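PDB 2W6K: COBE from Pseudomonas aeruginosa, which belongs to the biosynthetic pathway of cobalamin (vitamin B12), where its exact role is not settled. Local coordinates for residues A43-L48 / T65-P70. Sequence-based numbering, arbitrary orientation.
Sequences AELDAL and TLLERP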
ATOM      1  N   ALA A  43      14.382  -0.084   2.989  1.00 13.43           N
ATOM      2  CA  ALA A  43      15.138   0.523   1.871  1.00 14.66           C
ATOM      3  C   ALA A  43      14.559   0.229   0.473  1.00 14.84           C
ATOM      4  O   ALA A  43      14.742   0.997  -0.472  1.00 17.23           O
ATOM      5  CB  ALA A  43      16.599   0.077   1.939  1.00 14.85           C
ATOM      6  N   GLU A  44      13.833  -0.884   0.369  1.00 14.42           N
ATOM      7  CA  GLU A  44      13.279  -1.344  -0.887  1.00 14.41           C
ATOM      8  C   GLU A  44      11.941  -0.714  -1.257  1.00 13.55           C
ATOM      9  O   GLU A  44      11.516  -0.787  -2.406  1.00 15.05           O
ATOM     10  CB  GLU A  44      13.104  -2.859  -0.850  1.00 14.39           C
ATOM     11  CG  GLU A  44      14.411  -3.593  -0.762  1.00 17.32           C
ATOM     12  CD  GLU A  44      14.174  -5.063  -0.824  1.00 19.95           C
ATOM     13  OE1 GLU A  44      14.207  -5.713   0.240  1.00 20.67           O
ATOM     14  OE2 GLU A  44      13.915  -5.529  -1.942  1.00 24.06           O
ATOM     15  N   LEU A  45      11.250  -0.144  -0.276  1.00 13.99           N
ATOM     16  CA  LEU A  45       9.970   0.507  -0.565  1.00 14.53           C
ATOM     17  C   LEU A  45      10.123   1.658  -1.527  1.00 14.22           C
ATOM     18  O   LEU A  45      10.996   2.499  -1.336  1.00 14.50           O
ATOM     19  CB  LEU A  45       9.406   1.123   0.713  1.00 14.69           C
ATOM     20  CG  LEU A  45       8.465   0.394   1.628  1.00 18.09           C
ATOM     21  CD1 LEU A  45       7.837   1.458   2.519  1.00 18.13           C
ATOM     22  CD2 LEU A  45       7.395  -0.376   0.845  1.00 15.86           C
ATOM     23  N   ASP A  46       9.230   1.741  -2.503  1.00 13.67           N
ATOM     24  CA  ASP A  46       9.160   2.872  -3.418  1.00 14.03           C
ATOM     25  C   ASP A  46       8.180   3.969  -2.996  1.00 12.98           C
ATOM     26  O   ASP A  46       8.442   5.148  -3.225  1.00 13.86           O
ATOM     27  CB  ASP A  46       8.845   2.392  -4.811  1.00 14.77           C
ATOM     28  CG  ASP A  46       9.959   1.540  -5.374  1.00 17.56           C
ATOM     29  OD1 ASP A  46      11.010   2.113  -5.745  1.00 21.76           O
ATOM     30  OD2 ASP A  46       9.799   0.314  -5.423  1.00 18.17           O
ATOM     31  N   ALA A  47       7.043   3.598  -2.406  1.00 11.09           N
ATOM     32  CA  ALA A  47       6.029   4.607  -2.068  1.00 10.47           C
ATOM     33  C   ALA A  47       5.040   4.038  -1.075  1.00  9.40           C
ATOM     34  O   ALA A  47       4.944   2.817  -0.934  1.00 11.18           O
ATOM     35  CB  ALA A  47       5.284   5.013  -3.306  1.00 10.81           C
ATOM     36  N   LEU A  48       4.271   4.930  -0.451  1.00  8.30           N
ATOM     37  CA  LEU A  48       3.188   4.502   0.419  1.00  7.36           C
ATOM     38  C   LEU A  48       1.887   4.894  -0.281  1.00  7.65           C
ATOM     39  O   LEU A  48       1.868   5.842  -1.084  1.00  7.18           O
ATOM     40  CB  LEU A  48       3.225   5.228   1.757  1.00  8.73           C
ATOM     41  CG  LEU A  48       4.527   5.199   2.570  1.00  8.62           C
ATOM     42  CD1 LEU A  48       4.346   6.135   3.690  1.00 12.12           C
ATOM     43  CD2 LEU A  48       4.770   3.759   3.063  1.00 11.23           C
ATOM     44  N   THR A  65       7.794  11.548   5.229  1.00 11.87           N
ATOM     45  CA  THR A  65       8.951  12.412   5.405  1.00 13.68           C
ATOM     46  C   THR A  65      10.117  11.638   5.997  1.00 13.83           C
ATOM     47  O   THR A  65      11.259  11.770   5.517  1.00 14.79           O
ATOM     48  CB  THR A  65       8.591  13.636   6.251  1.00 13.80           C
ATOM     49  OG1 THR A  65       7.798  14.513   5.439  1.00 14.80           O
ATOM     50  CG2 THR A  65       9.867  14.396   6.698  1.00 15.55           C
ATOM     51  N   LEU A  66       9.833  10.816   6.999  1.00 14.00           N
ATOM     52  CA  LEU A  66      10.859   9.932   7.593  1.00 14.47           C
ATOM     53  C   LEU A  66      11.523   9.060   6.536  1.00 14.96           C
ATOM     54  O   LEU A  66      12.744   8.911   6.517  1.00 15.85           O
ATOM     55  CB  LEU A  66      10.212   9.009   8.625  1.00 14.39           C
ATOM     56  CG  LEU A  66       9.820   9.745   9.912  1.00 14.14           C
ATOM     57  CD1 LEU A  66       8.961   8.840  10.777  1.00 15.66           C
ATOM     58  CD2 LEU A  66      11.082  10.211  10.664  1.00 17.95           C
ATOM     59  N   LEU A  67      10.704   8.461   5.678  1.00 14.31           N
ATOM     60  CA  LEU A  67      11.187   7.561   4.640  1.00 15.12           C
ATOM     61  C   LEU A  67      11.823   8.272   3.469  1.00 15.63           C
ATOM     62  O   LEU A  67      12.444   7.621   2.611  1.00 16.46           O
ATOM     63  CB  LEU A  67      10.026   6.704   4.106  1.00 13.15           C
ATOM     64  CG  LEU A  67       9.440   5.703   5.104  1.00 15.22           C
ATOM     65  CD1 LEU A  67       8.141   5.113   4.619  1.00 12.84           C
ATOM     66  CD2 LEU A  67      10.472   4.604   5.310  1.00 15.13           C
ATOM     67  N   GLU A  68      11.644   9.593   3.396  1.00 16.10           N
ATOM     68  CA  GLU A  68      12.020  10.364   2.190  1.00 18.13           C
ATOM     69  C   GLU A  68      11.447   9.759   0.895  1.00 19.07           C
ATOM     70  O   GLU A  68      12.126   9.704  -0.151  1.00 20.00           O
ATOM     71  CB  GLU A  68      13.548  10.538   2.101  1.00 18.63           C
ATOM     72  CG  GLU A  68      14.159  10.963   3.419  1.00 22.19           C
ATOM     73  CD  GLU A  68      15.605  11.411   3.311  1.00 27.65           C
ATOM     74  OE1 GLU A  68      16.452  10.678   2.736  1.00 29.09           O
ATOM     75  OE2 GLU A  68      15.894  12.508   3.827  1.00 31.01           O
ATOM     76  N   ARG A  69      10.181   9.336   0.977  1.00 18.40           N
ATOM     77  CA  ARG A  69       9.497   8.587  -0.060  1.00 17.77           C
ATOM     78  C   ARG A  69       8.057   9.118  -0.085  1.00 16.24           C
ATOM     79  O   ARG A  69       7.523   9.534   0.960  1.00 16.26           O
ATOM     80  CB  ARG A  69       9.458   7.107   0.337  1.00 18.92           C
ATOM     81  CG  ARG A  69       9.965   6.078  -0.687  1.00 22.61           C
ATOM     82  CD  ARG A  69      11.464   5.668  -0.563  1.00 19.19           C
ATOM     83  NE  ARG A  69      12.034   5.601   0.797  1.00 17.54           N
ATOM     84  CZ  ARG A  69      12.449   4.496   1.411  1.00 15.89           C
ATOM     85  NH1 ARG A  69      12.342   3.286   0.833  1.00 12.67           N
ATOM     86  NH2 ARG A  69      12.949   4.600   2.634  1.00 14.54           N
ATOM     87  N   PRO A  70       7.421   9.103  -1.250  1.00 14.44           N
ATOM     88  CA  PRO A  70       6.121   9.703  -1.323  1.00 13.95           C
ATOM     89  C   PRO A  70       4.980   8.868  -0.752  1.00 13.32           C
ATOM     90  O   PRO A  70       5.062   7.636  -0.747  1.00 13.08           O
ATOM     91  CB  PRO A  70       5.893   9.832  -2.838  1.00 14.67           C
ATOM     92  CG  PRO A  70       6.612   8.740  -3.398  1.00 15.72           C
ATOM     93  CD  PRO A  70       7.857   8.632  -2.575  1.00 15.05           C
TER
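Arg69 ties residues 43-48 to the C-terminal end of helix 58-67. Its CB points toward the facing segment, with Arg69 CB loosely near Asp46 O (4.2 Å), and Arg69 CG lies against the same carbonyl, 3.1 Å from Asp46 O. Bends at chi2 (93°) and chi3 (35°) bring Arg69 CD past Leu45 O at 3.3 Å; CZ is 3.7 Å from Leu45 O. The guanidinium has the carbonyls of Leu45 and Leu67 at its edge, in its plane. Arg69 NH1 donates to a lone pair of Leu45 O (2.7 Å), and Leu42 O is a second acceptor for this nitrogen. NE and NH2 both grip Leu67 O, with Arg69 NE at 2.7 Å; this fork fixes the group's rotation. Leu67 O lies at the helix end, just before Glu68, whose positive phi makes the Schellman turn. Elsewhere in the contact, Leu67 CD1 meets both methyls of Leu48, the two side chains crossing near a right angle. Leu48 N donates almost straight to Pro70 O (2.8 Å), starting the parallel pairing of strands 47-51 and 71-74. The contact thus closes the beta-alpha-beta unit where helix 58-67 returns to the sheet, with Leu45 packed onto helix 24-37 and strand 12-18 flanking strand 47-51.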